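Local coordinates for protein DJ-1 homolog D (Arabidopsis thaliana, PDB 4OGG), which belongs to the DJ-1/PfpI family and carries two such family regions, one after the other, in a single chain, at residues 352-356 / 371-375; 209-214 / 365-369; 270-276 / 296-300; 196-202 / 223-229. One frame throughout, in Å; residues are numbered along the deposited sequence.

Contact 1: 352-356 / 371-375; sequences DRCFT and EFVSQ
Cys354 and Glu371 join the approach to strand 355-357, outermost of its sheet within this chain, to helix 369-380, which packs beside the six-stranded sheet of an alpha/beta DJ-1/PfpI fold. Glu371 can be followed from CB to its carboxylate along Asp352 and Cys354. Its CB rests against Cys354 CB at 3.8 Å, and its CG passes Asp352 O at 3.9 Å. With CG beside the backbone N (chi1 -66°) and the chain extended beyond it, CD skirts the same carbonyl and OE2 ends at the amide of Cys354. That N-H is accepted at 3.0 Å between Cys354 N and Glu371 OE2; the bond is fairly straight (162° at the hydrogen), but it reaches OE2 from above the carboxylate plane, 38° out of it. A water clamps the start of the same path, donating to Asp352 O and accepting from Glu371 N. Cys354 turns its sulfur against the first turn of the helix, where SG lies 3.8 Å from Phe372 CB and at the edge of the Phe372 ring. Phe372 also packs on Val361 of strand 360-362 and on Pro214 of helix 208-221. One turn on, extended Gln375 runs past the Thr356 side chain in the opposite direction. Its NE2 gives Thr356 OG1 a weak, bent bond of 2.6 Å. As modelled, Gln375 OE1 faces another acceptor, Cys354 O, at 2.9 Å, which makes the assignment of the two amide ends doubtful. A second water joins Thr356 and Gln375, 2.8 Å from Thr356 OG1 and donating to Gln375 O at 2.7 Å.

Contact 2: 209-214 / 365-369; sequences YEVKVP and AWPGH
Tyr209 drives its ring edge into the face of Trp366, a T-shaped pair with planes 81° apart and Tyr209 CD2 only 3.4 Å from Trp366 CD2. The indole face is presented to it because Trp366 CG sits between its own backbone N and carbonyl carbon (chi1 49°); Tyr209 OH and Trp366 NE1 bond outward, to Asp15 and His243 O. Glu210 follows, its chain extended beyond CG so that OE1 comes to the start of the 3-10 segment. Its CG lies 3.6 Å from His369 NE2, and a water donates to Glu210 OE1 at 3.0 Å while accepting from Trp366 N at 3.1 Å. A turn later Val213 sets its CB 3.5 Å from His369 ND1. Pro214, at the helix kink, places CG over one imidazole face, a CH-pi contact of 4.2 Å from Pro214 CG to the His369 ring centroid; Trp366 O lies over the opposite face. His369 is thus a knob in a hole made by Tyr209, Glu210, Val213 and Pro214 of helix 208-221. Its ND1 bonds to Gln23 OE1, whereas buried NE2 has no polar partner, a pattern consistent with a neutral imidazole protonated on ND1.

Contact 3: 270-276 / 296-300; sequences SSSYDAL and IVKEF
The Phe300 ring has Leu276 CB over one face, 3.9 Å from the Phe300 ring centroid and 18° off the normal, a CH-pi contact. Tyr273 CB comes in at the ring's edge, 3.6 Å from Phe300 CZ, and Ala275 N lies in the ring plane. Ala275 C approaches obliquely, 3.5 Å from Phe300 CE2, as does Ser270 O, 3.6 Å from Phe300 CZ. The segment 270-276 therefore curls around the far end of the phenyl group, from the 3-10 turn to the first strand residues. The Tyr273 ring has Ser270 CA at its own edge; it packs on Arg197 and Leu199 of strand 197-201, and its OH bonds to Asp226 OD2 on the next strand, 224-228. Strand 275-278 and the parallel strand 307-309 beside it are joined through helix 291-302, so the contact packs the helix of a beta-alpha-beta crossover on its own first strand, within an alpha/beta sandwich. Leu276, with CG anti to the backbone N (chi1 -176°), brings its methyls to the helix, crossing Val297 at about a right angle: CD2 lies 4.1 Å from Val297 CG2, and CD1 is more loosely placed beside Ile296 CG2. At the start of the turn, Ser270 OG meets carbon, with Ile296 CG2 at 3.6 Å. Lys305 makes a cation-pi contact with Phe300, and its NZ also bonds to Tyr273 O.

Contact 4: 196-202 / 223-229; sequences KRILFLC and CQVDAVC
Phe200 and Val225 meet on one face of two parallel strands, with Phe200 CE1 3.5 Å from Val225 CG1 and the side chains oblique. Cys202 SG continues this apolar patch, 3.8 Å from Ala227 CB. On the opposite face Leu199, its CG anti to the backbone N (chi1 175°), crosses Val228 at about a right angle and brings CD1 to 3.8 Å from Val228 CG2. Between the faces, six backbone hydrogen bonds alternate in donor from Gln224 N to Cys202 N, in the regular pattern of a parallel pair. Toward the strand starts the Leu199 face turns polar. Arg197 lies alongside Gln224; its NE bonds to Ser272 O, and its NH2 is 3.6 Å from Asp226 OD2, a long salt bridge of charges alone because the oxygen sits well out of the guanidinium plane. Gln224 NE2 donates to Asp226 OD1 at 3.2 Å and Asp226 OD2 bonds to Tyr273 OH, engaging both carboxylate oxygens. Strand 224-228 is outermost in the sheet within this chain, with 197-201 between it and 275-278; helix 208-221 packs on Phe200 and Val225, and helix 291-302 meets Leu201 on the other face.

In the fold
All four contacts belong to the second DJ-1/PfpI region. Contacts 3 and 4, centres about 10 Å apart, share one sheet, and a probable hydrogen bond of 2.7 Å from Arg197 NE to Ser272 O ties them. Helix 208-221 links contact 4 to contact 2: Val211 CG2 lies 4.1 Å from Cys202 SG. Contact 2 in turn touches contact 1, Cys354 SG being 3.3 Å from Gly368 O, with centres about 11 Å apart. Contacts 1 and 3 are about 20 Å apart between centres and do not touch. Phe372 of contact 1 and Glu210 and His369 of contact 2 all pack on Ile310, next to the modified cysteine at position 311, whose added group lies near Glu210 OE1.

Contact 1: 352-356 / 371-375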
loop_
_atom_site.group_PDB
_atom_site.type_symbol
_atom_site.label_atom_id
_atom_site.label_comp_id
_atom_site.label_asym_id
_atom_site.label_seq_id
_atom_site.Cartn_x
_atom_site.Cartn_y
_atom_site.Cartn_z
ATOM N N ASP C 352 -8.689 -12.482 24.694
ATOM C CA ASP C 352 -8.458 -13.825 24.173
ATOM C C ASP C 352 -9.323 -14.886 24.852
ATOM O O ASP C 352 -9.142 -16.085 24.631
ATOM C CB ASP C 352 -6.976 -14.192 24.308
ATOM C CG ASP C 352 -6.526 -14.281 25.752
ATOM O OD1 ASP C 352 -6.892 -13.392 26.549
ATOM O OD2 ASP C 352 -5.794 -15.235 26.087
ATOM N N ARG C 353 -10.268 -14.438 25.672
ATOM C CA ARG C 353 -11.166 -15.348 26.373
ATOM C C ARG C 353 -12.349 -15.729 25.483
ATOM O O ARG C 353 -12.870 -14.901 24.732
ATOM C CB ARG C 353 -11.673 -14.689 27.662
ATOM C CG ARG C 353 -12.690 -15.517 28.436
ATOM C CD ARG C 353 -13.354 -14.699 29.541
ATOM N NE ARG C 353 -12.457 -14.390 30.649
ATOM C CZ ARG C 353 -11.930 -15.303 31.458
ATOM N NH1 ARG C 353 -12.208 -16.588 31.280
ATOM N NH2 ARG C 353 -11.128 -14.932 32.448
ATOM N N CYS C 354 -12.757 -16.993 25.553
ATOM C CA CYS C 354 -13.895 -17.477 24.781
ATOM C C CYS C 354 -14.906 -18.110 25.725
ATOM O O CYS C 354 -14.567 -18.490 26.847
ATOM C CB CYS C 354 -13.459 -18.498 23.728
ATOM S SG CYS C 354 -12.612 -17.758 22.316
ATOM N N PHE C 355 -16.146 -18.222 25.266
ATOM C CA PHE C 355 -17.206 -18.784 26.089
ATOM C C PHE C 355 -17.975 -19.885 25.376
ATOM O O PHE C 355 -18.089 -19.897 24.148
ATOM C CB PHE C 355 -18.185 -17.678 26.491
ATOM C CG PHE C 355 -17.554 -16.547 27.252
ATOM C CD1 PHE C 355 -17.302 -16.660 28.615
ATOM C CD2 PHE C 355 -17.226 -15.359 26.607
ATOM C CE1 PHE C 355 -16.735 -15.605 29.327
ATOM C CE2 PHE C 355 -16.659 -14.297 27.307
ATOM C CZ PHE C 355 -16.414 -14.420 28.671
ATOM N N THR C 356 -18.506 -20.811 26.164
ATOM C CA THR C 356 -19.297 -21.908 25.634
ATOM C C THR C 356 -20.672 -21.873 26.290
ATOM O O THR C 356 -20.785 -21.861 27.517
ATOM C CB THR C 356 -18.643 -23.280 25.923
ATOM O OG1 THR C 356 -17.428 -23.404 25.171
ATOM C CG2 THR C 356 -19.590 -24.415 25.542
ATOM N N GLU C 371 -8.480 -20.698 22.819
ATOM C CA GLU C 371 -9.672 -21.111 23.551
ATOM C C GLU C 371 -10.820 -21.389 22.590
ATOM O O GLU C 371 -11.646 -22.267 22.839
ATOM C CB GLU C 371 -10.079 -20.045 24.571
ATOM C CG GLU C 371 -9.061 -19.855 25.691
ATOM C CD GLU C 371 -9.625 -19.109 26.887
ATOM O OE1 GLU C 371 -8.848 -18.810 27.820
ATOM O OE2 GLU C 371 -10.845 -18.829 26.905
ATOM N N PHE C 372 -10.862 -20.644 21.490
ATOM C CA PHE C 372 -11.902 -20.819 20.478
ATOM C C PHE C 372 -11.857 -22.256 19.956
ATOM O O PHE C 372 -12.857 -22.977 19.985
ATOM C CB PHE C 372 -11.670 -19.838 19.320
ATOM C CG PHE C 372 -12.781 -19.811 18.297
ATOM C CD1 PHE C 372 -14.060 -19.378 18.644
ATOM C CD2 PHE C 372 -12.533 -20.169 16.974
ATOM C CE1 PHE C 372 -15.071 -19.298 17.690
ATOM C CE2 PHE C 372 -13.536 -20.094 16.009
ATOM C CZ PHE C 372 -14.809 -19.655 16.367
ATOM N N VAL C 373 -10.687 -22.668 19.481
ATOM C CA VAL C 373 -10.513 -24.014 18.950
ATOM C C VAL C 373 -10.638 -25.061 20.056
ATOM O O VAL C 373 -11.266 -26.102 19.866
ATOM C CB VAL C 373 -9.137 -24.158 18.262
ATOM C CG1 VAL C 373 -8.935 -25.590 17.786
ATOM C CG2 VAL C 373 -9.048 -23.197 17.084
ATOM N N SER C 374 -10.050 -24.773 21.213
ATOM C CA SER C 374 -10.092 -25.697 22.346
ATOM C C SER C 374 -11.526 -25.996 22.790
ATOM O O SER C 374 -11.891 -27.152 23.014
ATOM C CB SER C 374 -9.301 -25.118 23.526
ATOM O OG SER C 374 -9.303 -26.005 24.632
ATOM N N GLN C 375 -12.339 -24.954 22.919
ATOM C CA GLN C 375 -13.718 -25.143 23.347
ATOM C C GLN C 375 -14.560 -25.833 22.279
ATOM O O GLN C 375 -15.492 -26.567 22.601
ATOM C CB GLN C 375 -14.330 -23.802 23.763
ATOM C CG GLN C 375 -13.592 -23.193 24.955
ATOM C CD GLN C 375 -14.232 -21.931 25.499
ATOM O OE1 GLN C 375 -13.594 -21.175 26.235
ATOM N NE2 GLN C 375 -15.496 -21.703 25.159
HETATM O O HOH W 1 -7.442 -17.981 23.790
HETATM O O HOH W 2 -16.635 -26.132 25.036
#

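Contact 2: 209-214 / 365-369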
loop_
_atom_site.group_PDB
_atom_site.type_symbol
_atom_site.label_atom_id
_atom_site.label_comp_id
_atom_site.label_asym_id
_atom_site.label_seq_id
_atom_site.Cartn_x
_atom_site.Cartn_y
_atom_site.Cartn_z
ATOM N N TYR C 209 -6.470 -14.050 9.922
ATOM C CA TYR C 209 -6.186 -15.086 10.914
ATOM C C TYR C 209 -7.418 -15.916 11.253
ATOM O O TYR C 209 -7.341 -17.134 11.400
ATOM C CB TYR C 209 -5.727 -14.484 12.243
ATOM C CG TYR C 209 -4.326 -13.943 12.346
ATOM C CD1 TYR C 209 -3.281 -14.432 11.561
ATOM C CD2 TYR C 209 -4.025 -13.010 13.335
ATOM C CE1 TYR C 209 -1.964 -13.997 11.774
ATOM C CE2 TYR C 209 -2.737 -12.583 13.554
ATOM C CZ TYR C 209 -1.708 -13.073 12.781
ATOM O OH TYR C 209 -0.435 -12.632 13.043
ATOM N N GLU C 210 -8.549 -15.235 11.402
ATOM C CA GLU C 210 -9.790 -15.879 11.812
ATOM C C GLU C 210 -10.340 -16.960 10.906
ATOM O O GLU C 210 -11.145 -17.785 11.345
ATOM C CB GLU C 210 -10.825 -14.800 12.108
ATOM C CG GLU C 210 -10.287 -13.856 13.171
ATOM C CD GLU C 210 -11.166 -12.663 13.434
ATOM O OE1 GLU C 210 -10.681 -11.730 14.107
ATOM O OE2 GLU C 210 -12.328 -12.658 12.977
ATOM N N VAL C 211 -9.920 -16.970 9.649
ATOM C CA VAL C 211 -10.358 -18.035 8.765
ATOM C C VAL C 211 -9.267 -19.109 8.737
ATOM O O VAL C 211 -9.537 -20.284 8.974
ATOM C CB VAL C 211 -10.625 -17.541 7.314
ATOM C CG1 VAL C 211 -9.399 -16.836 6.749
ATOM C CG2 VAL C 211 -11.007 -18.732 6.427
ATOM N N LYS C 212 -8.026 -18.694 8.500
ATOM C CA LYS C 212 -6.921 -19.637 8.387
ATOM C C LYS C 212 -6.566 -20.428 9.638
ATOM O O LYS C 212 -6.368 -21.641 9.565
ATOM C CB LYS C 212 -5.661 -18.923 7.886
ATOM C CG LYS C 212 -4.660 -19.858 7.199
ATOM C CD LYS C 212 -5.157 -20.269 5.810
ATOM C CE LYS C 212 -4.078 -20.994 5.013
ATOM N NZ LYS C 212 -4.518 -21.318 3.621
ATOM N N VAL C 213 -6.472 -19.756 10.778
ATOM C CA VAL C 213 -6.097 -20.454 12.002
ATOM C C VAL C 213 -7.079 -21.546 12.419
ATOM O O VAL C 213 -6.681 -22.700 12.597
ATOM C CB VAL C 213 -5.867 -19.464 13.166
ATOM C CG1 VAL C 213 -5.495 -20.224 14.435
ATOM C CG2 VAL C 213 -4.741 -18.500 12.798
ATOM N N PRO C 214 -8.370 -21.213 12.583
ATOM C CA PRO C 214 -9.294 -22.282 12.982
ATOM C C PRO C 214 -9.391 -23.362 11.903
ATOM O O PRO C 214 -9.443 -24.557 12.203
ATOM C CB PRO C 214 -10.620 -21.544 13.177
ATOM C CG PRO C 214 -10.181 -20.147 13.564
ATOM C CD PRO C 214 -9.046 -19.902 12.598
ATOM N N ALA C 365 -12.021 -11.896 19.262
ATOM C CA ALA C 365 -11.038 -11.449 18.274
ATOM C C ALA C 365 -10.002 -12.542 18.053
ATOM O O ALA C 365 -9.982 -13.532 18.787
ATOM C CB ALA C 365 -10.363 -10.176 18.766
ATOM N N TRP C 366 -9.116 -12.363 17.076
ATOM C CA TRP C 366 -8.133 -13.408 16.807
ATOM C C TRP C 366 -7.217 -13.833 17.953
ATOM O O TRP C 366 -6.719 -14.955 17.950
ATOM C CB TRP C 366 -7.296 -13.103 15.547
ATOM C CG TRP C 366 -6.684 -11.741 15.419
ATOM C CD1 TRP C 366 -7.145 -10.707 14.647
ATOM C CD2 TRP C 366 -5.429 -11.306 15.960
ATOM N NE1 TRP C 366 -6.249 -9.662 14.666
ATOM C CE2 TRP C 366 -5.190 -10.001 15.465
ATOM C CE3 TRP C 366 -4.481 -11.892 16.812
ATOM C CZ2 TRP C 366 -4.040 -9.274 15.793
ATOM C CZ3 TRP C 366 -3.336 -11.169 17.137
ATOM C CH2 TRP C 366 -3.127 -9.873 16.627
ATOM N N PRO C 367 -6.977 -12.956 18.944
ATOM C CA PRO C 367 -6.101 -13.409 20.031
ATOM C C PRO C 367 -6.712 -14.588 20.792
ATOM O O PRO C 367 -6.010 -15.324 21.484
ATOM C CB PRO C 367 -5.978 -12.170 20.914
ATOM C CG PRO C 367 -6.075 -11.045 19.926
ATOM C CD PRO C 367 -7.205 -11.502 19.021
ATOM N N GLY C 368 -8.024 -14.763 20.654
ATOM C CA GLY C 368 -8.709 -15.839 21.353
ATOM C C GLY C 368 -8.824 -17.186 20.654
ATOM O O GLY C 368 -9.564 -18.056 21.115
ATOM N N HIS C 369 -8.091 -17.383 19.564
ATOM C CA HIS C 369 -8.162 -18.648 18.835
ATOM C C HIS C 369 -7.843 -19.909 19.643
ATOM O O HIS C 369 -8.467 -20.950 19.433
ATOM C CB HIS C 369 -7.278 -18.583 17.587
ATOM C CG HIS C 369 -7.865 -17.752 16.488
ATOM N ND1 HIS C 369 -7.096 -17.144 15.521
ATOM C CD2 HIS C 369 -9.150 -17.426 16.207
ATOM C CE1 HIS C 369 -7.880 -16.477 14.692
ATOM N NE2 HIS C 369 -9.132 -16.632 15.086
HETATM O O HOH W 3 -9.775 -9.539 15.889
#

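Contact 3: 270-276 / 296-300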
loop_
_atom_site.group_PDB
_atom_site.type_symbol
_atom_site.label_atom_id
_atom_site.label_comp_id
_atom_site.label_asym_id
_atom_site.label_seq_id
_atom_site.Cartn_x
_atom_site.Cartn_y
_atom_site.Cartn_z
ATOM N N SER C 270 -26.100 -29.367 4.788
ATOM C CA SER C 270 -25.753 -29.028 6.163
ATOM C C SER C 270 -25.867 -30.206 7.124
ATOM O O SER C 270 -25.206 -30.232 8.163
ATOM C CB SER C 270 -26.635 -27.880 6.656
ATOM O OG SER C 270 -26.475 -26.729 5.845
ATOM N N SER C 271 -26.706 -31.178 6.785
ATOM C CA SER C 271 -26.887 -32.345 7.639
ATOM C C SER C 271 -25.679 -33.265 7.539
ATOM O O SER C 271 -25.552 -34.226 8.300
ATOM C CB SER C 271 -28.148 -33.110 7.230
ATOM O OG SER C 271 -28.020 -33.638 5.922
ATOM N N SER C 272 -24.794 -32.966 6.595
ATOM C CA SER C 272 -23.593 -33.763 6.382
ATOM C C SER C 272 -22.442 -33.275 7.252
ATOM O O SER C 272 -21.375 -33.889 7.283
ATOM C CB SER C 272 -23.172 -33.689 4.914
ATOM O OG SER C 272 -24.251 -34.018 4.060
ATOM N N TYR C 273 -22.663 -32.171 7.958
ATOM C CA TYR C 273 -21.635 -31.589 8.813
ATOM C C TYR C 273 -21.927 -31.769 10.293
ATOM O O TYR C 273 -23.083 -31.852 10.708
ATOM C CB TYR C 273 -21.479 -30.102 8.482
ATOM C CG TYR C 273 -20.943 -29.874 7.094
ATOM C CD1 TYR C 273 -19.581 -30.005 6.824
ATOM C CD2 TYR C 273 -21.800 -29.592 6.032
ATOM C CE1 TYR C 273 -19.087 -29.863 5.533
ATOM C CE2 TYR C 273 -21.316 -29.451 4.735
ATOM C CZ TYR C 273 -19.959 -29.589 4.494
ATOM O OH TYR C 273 -19.473 -29.464 3.216
ATOM N N ASP C 274 -20.864 -31.828 11.088
ATOM C CA ASP C 274 -20.994 -32.006 12.525
ATOM C C ASP C 274 -20.864 -30.686 13.270
ATOM O O ASP C 274 -21.244 -30.588 14.437
ATOM C CB ASP C 274 -19.930 -32.984 13.021
ATOM C CG ASP C 274 -19.999 -34.318 12.309
ATOM O OD1 ASP C 274 -21.025 -35.014 12.455
ATOM O OD2 ASP C 274 -19.030 -34.668 11.601
ATOM N N ALA C 275 -20.319 -29.673 12.601
ATOM C CA ALA C 275 -20.144 -28.364 13.225
ATOM C C ALA C 275 -20.021 -27.227 12.215
ATOM O O ALA C 275 -19.689 -27.436 11.048
ATOM C CB ALA C 275 -18.921 -28.379 14.137
ATOM N N LEU C 276 -20.290 -26.015 12.688
ATOM C CA LEU C 276 -20.223 -24.823 11.855
ATOM C C LEU C 276 -19.277 -23.811 12.483
ATOM O O LEU C 276 -19.294 -23.604 13.696
ATOM C CB LEU C 276 -21.614 -24.198 11.728
ATOM C CG LEU C 276 -21.785 -22.987 10.810
ATOM C CD1 LEU C 276 -21.592 -23.407 9.357
ATOM C CD2 LEU C 276 -23.177 -22.396 11.010
ATOM N N ILE C 296 -28.839 -21.971 7.065
ATOM C CA ILE C 296 -27.826 -22.931 7.496
ATOM C C ILE C 296 -27.564 -22.784 8.992
ATOM O O ILE C 296 -27.432 -23.775 9.709
ATOM C CB ILE C 296 -26.507 -22.724 6.723
ATOM C CG1 ILE C 296 -26.731 -23.016 5.237
ATOM C CG2 ILE C 296 -25.418 -23.625 7.289
ATOM C CD1 ILE C 296 -25.561 -22.658 4.353
ATOM N N VAL C 297 -27.497 -21.544 9.459
ATOM C CA VAL C 297 -27.262 -21.278 10.871
ATOM C C VAL C 297 -28.418 -21.786 11.732
ATOM O O VAL C 297 -28.203 -22.397 12.779
ATOM C CB VAL C 297 -27.078 -19.770 11.126
ATOM C CG1 VAL C 297 -26.974 -19.502 12.619
ATOM C CG2 VAL C 297 -25.828 -19.275 10.413
ATOM N N LYS C 298 -29.643 -21.521 11.289
ATOM C CA LYS C 298 -30.828 -21.954 12.020
ATOM C C LYS C 298 -30.863 -23.475 12.119
ATOM O O LYS C 298 -31.246 -24.032 13.149
ATOM C CB LYS C 298 -32.093 -21.451 11.319
ATOM C CG LYS C 298 -32.210 -19.934 11.266
ATOM C CD LYS C 298 -33.436 -19.502 10.476
ATOM C CE LYS C 298 -33.537 -17.990 10.392
ATOM N NZ LYS C 298 -34.719 -17.566 9.592
ATOM N N GLU C 299 -30.455 -24.139 11.045
ATOM C CA GLU C 299 -30.437 -25.594 11.005
ATOM C C GLU C 299 -29.487 -26.166 12.054
ATOM O O GLU C 299 -29.872 -27.032 12.841
ATOM C CB GLU C 299 -30.028 -26.074 9.613
ATOM C CG GLU C 299 -30.167 -27.569 9.411
ATOM C CD GLU C 299 -29.979 -27.976 7.966
ATOM O OE1 GLU C 299 -30.690 -27.426 7.097
ATOM O OE2 GLU C 299 -29.125 -28.848 7.699
ATOM N N PHE C 300 -28.246 -25.686 12.068
ATOM C CA PHE C 300 -27.269 -26.165 13.041
ATOM C C PHE C 300 -27.711 -25.856 14.461
ATOM O O PHE C 300 -27.546 -26.675 15.364
ATOM C CB PHE C 300 -25.896 -25.530 12.799
ATOM C CG PHE C 300 -25.104 -26.187 11.706
ATOM C CD1 PHE C 300 -25.417 -25.972 10.368
ATOM C CD2 PHE C 300 -24.039 -27.028 12.019
ATOM C CE1 PHE C 300 -24.679 -26.583 9.356
ATOM C CE2 PHE C 300 -23.295 -27.645 11.016
ATOM C CZ PHE C 300 -23.615 -27.422 9.682
#

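Contact 4: 196-202 / 223-229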
loop_
_atom_site.group_PDB
_atom_site.type_symbol
_atom_site.label_atom_id
_atom_site.label_comp_id
_atom_site.label_asym_id
_atom_site.label_seq_id
_atom_site.Cartn_x
_atom_site.Cartn_y
_atom_site.Cartn_z
ATOM N N LYS C 196 -14.611 -35.857 12.152
ATOM C CA LYS C 196 -15.714 -34.908 12.072
ATOM C C LYS C 196 -15.651 -34.082 10.792
ATOM O O LYS C 196 -14.584 -33.904 10.206
ATOM C CB LYS C 196 -15.676 -33.961 13.277
ATOM C CG LYS C 196 -15.740 -34.644 14.634
ATOM C CD LYS C 196 -17.077 -35.336 14.856
ATOM C CE LYS C 196 -17.185 -35.889 16.269
ATOM N NZ LYS C 196 -16.105 -36.873 16.577
ATOM N N ARG C 197 -16.806 -33.585 10.362
ATOM C CA ARG C 197 -16.897 -32.749 9.171
ATOM C C ARG C 197 -17.301 -31.354 9.636
ATOM O O ARG C 197 -18.315 -31.190 10.318
ATOM C CB ARG C 197 -17.944 -33.301 8.202
ATOM C CG ARG C 197 -17.542 -34.604 7.536
ATOM C CD ARG C 197 -18.699 -35.197 6.747
ATOM N NE ARG C 197 -19.183 -34.301 5.700
ATOM C CZ ARG C 197 -18.486 -33.961 4.622
ATOM N NH1 ARG C 197 -17.263 -34.443 4.439
ATOM N NH2 ARG C 197 -19.015 -33.147 3.719
ATOM N N ILE C 198 -16.505 -30.355 9.269
ATOM C CA ILE C 198 -16.768 -28.981 9.679
ATOM C C ILE C 198 -16.973 -28.057 8.482
ATOM O O ILE C 198 -16.238 -28.133 7.498
ATOM C CB ILE C 198 -15.594 -28.433 10.524
ATOM C CG1 ILE C 198 -15.156 -29.481 11.553
ATOM C CG2 ILE C 198 -16.004 -27.142 11.217
ATOM C CD1 ILE C 198 -16.230 -29.884 12.533
ATOM N N LEU C 199 -17.979 -27.188 8.574
ATOM C CA LEU C 199 -18.280 -26.233 7.509
ATOM C C LEU C 199 -17.941 -24.810 7.945
ATOM O O LEU C 199 -18.319 -24.380 9.031
ATOM C CB LEU C 199 -19.765 -26.292 7.132
ATOM C CG LEU C 199 -20.220 -25.256 6.098
ATOM C CD1 LEU C 199 -19.547 -25.534 4.767
ATOM C CD2 LEU C 199 -21.730 -25.300 5.946
ATOM N N PHE C 200 -17.227 -24.088 7.087
ATOM C CA PHE C 200 -16.841 -22.705 7.362
ATOM C C PHE C 200 -17.612 -21.757 6.457
ATOM O O PHE C 200 -17.583 -21.907 5.238
ATOM C CB PHE C 200 -15.345 -22.502 7.106
ATOM C CG PHE C 200 -14.479 -22.738 8.305
ATOM C CD1 PHE C 200 -14.457 -23.977 8.936
ATOM C CD2 PHE C 200 -13.669 -21.718 8.795
ATOM C CE1 PHE C 200 -13.635 -24.198 10.041
ATOM C CE2 PHE C 200 -12.845 -21.928 9.896
ATOM C CZ PHE C 200 -12.827 -23.170 10.521
ATOM N N LEU C 201 -18.304 -20.790 7.052
ATOM C CA LEU C 201 -19.050 -19.804 6.276
ATOM C C LEU C 201 -18.099 -18.644 6.005
ATOM O O LEU C 201 -17.835 -17.827 6.887
ATOM C CB LEU C 201 -20.267 -19.318 7.061
ATOM C CG LEU C 201 -21.358 -20.370 7.274
ATOM C CD1 LEU C 201 -22.412 -19.850 8.235
ATOM C CD2 LEU C 201 -21.977 -20.720 5.925
ATOM N N CYS C 202 -17.584 -18.588 4.782
ATOM C CA CYS C 202 -16.632 -17.560 4.387
ATOM C C CYS C 202 -17.225 -16.474 3.499
ATOM O O CYS C 202 -18.368 -16.572 3.047
ATOM C CB CYS C 202 -15.448 -18.207 3.663
ATOM S SG CYS C 202 -14.606 -19.496 4.621
ATOM N N CYS C 223 -9.741 -33.532 10.974
ATOM C CA CYS C 223 -11.111 -33.253 10.549
ATOM C C CYS C 223 -11.200 -32.890 9.072
ATOM O O CYS C 223 -10.242 -32.388 8.480
ATOM C CB CYS C 223 -11.697 -32.089 11.358
ATOM S SG CYS C 223 -11.674 -32.273 13.153
ATOM N N GLN C 224 -12.358 -33.158 8.478
ATOM C CA GLN C 224 -12.592 -32.797 7.087
ATOM C C GLN C 224 -13.212 -31.413 7.217
ATOM O O GLN C 224 -14.268 -31.259 7.829
ATOM C CB GLN C 224 -13.586 -33.761 6.432
ATOM C CG GLN C 224 -14.015 -33.360 5.022
ATOM C CD GLN C 224 -12.842 -33.181 4.074
ATOM O OE1 GLN C 224 -11.981 -34.054 3.963
ATOM N NE2 GLN C 224 -12.810 -32.052 3.377
ATOM N N VAL C 225 -12.551 -30.405 6.658
ATOM C CA VAL C 225 -13.046 -29.039 6.768
ATOM C C VAL C 225 -13.306 -28.407 5.410
ATOM O O VAL C 225 -12.415 -28.343 4.565
ATOM C CB VAL C 225 -12.036 -28.161 7.544
ATOM C CG1 VAL C 225 -12.700 -26.869 7.988
ATOM C CG2 VAL C 225 -11.492 -28.934 8.739
ATOM N N ASP C 226 -14.535 -27.936 5.209
ATOM C CA ASP C 226 -14.907 -27.303 3.950
ATOM C C ASP C 226 -15.188 -25.819 4.143
ATOM O O ASP C 226 -15.656 -25.396 5.197
ATOM C CB ASP C 226 -16.144 -27.983 3.351
ATOM C CG ASP C 226 -15.925 -29.459 3.078
ATOM O OD1 ASP C 226 -14.884 -29.807 2.485
ATOM O OD2 ASP C 226 -16.799 -30.270 3.452
ATOM N N ALA C 227 -14.903 -25.035 3.111
ATOM C CA ALA C 227 -15.120 -23.595 3.151
ATOM C C ALA C 227 -15.996 -23.193 1.973
ATOM O O ALA C 227 -15.714 -23.556 0.830
ATOM C CB ALA C 227 -13.781 -22.863 3.089
ATOM N N VAL C 228 -17.060 -22.446 2.253
ATOM C CA VAL C 228 -17.970 -22.005 1.203
ATOM C C VAL C 228 -18.297 -20.520 1.308
ATOM O O VAL C 228 -18.156 -19.910 2.368
ATOM C CB VAL C 228 -19.300 -22.787 1.243
ATOM C CG1 VAL C 228 -19.029 -24.282 1.125
ATOM C CG2 VAL C 228 -20.051 -22.472 2.531
ATOM N N CYS C 229 -18.739 -19.958 0.188
ATOM C CA CYS C 229 -19.121 -18.554 0.099
ATOM C C CYS C 229 -20.166 -18.436 -1.002
ATOM O O CYS C 229 -20.021 -19.029 -2.068
ATOM C CB CYS C 229 -17.909 -17.684 -0.251
ATOM S SG CYS C 229 -18.302 -15.944 -0.599
#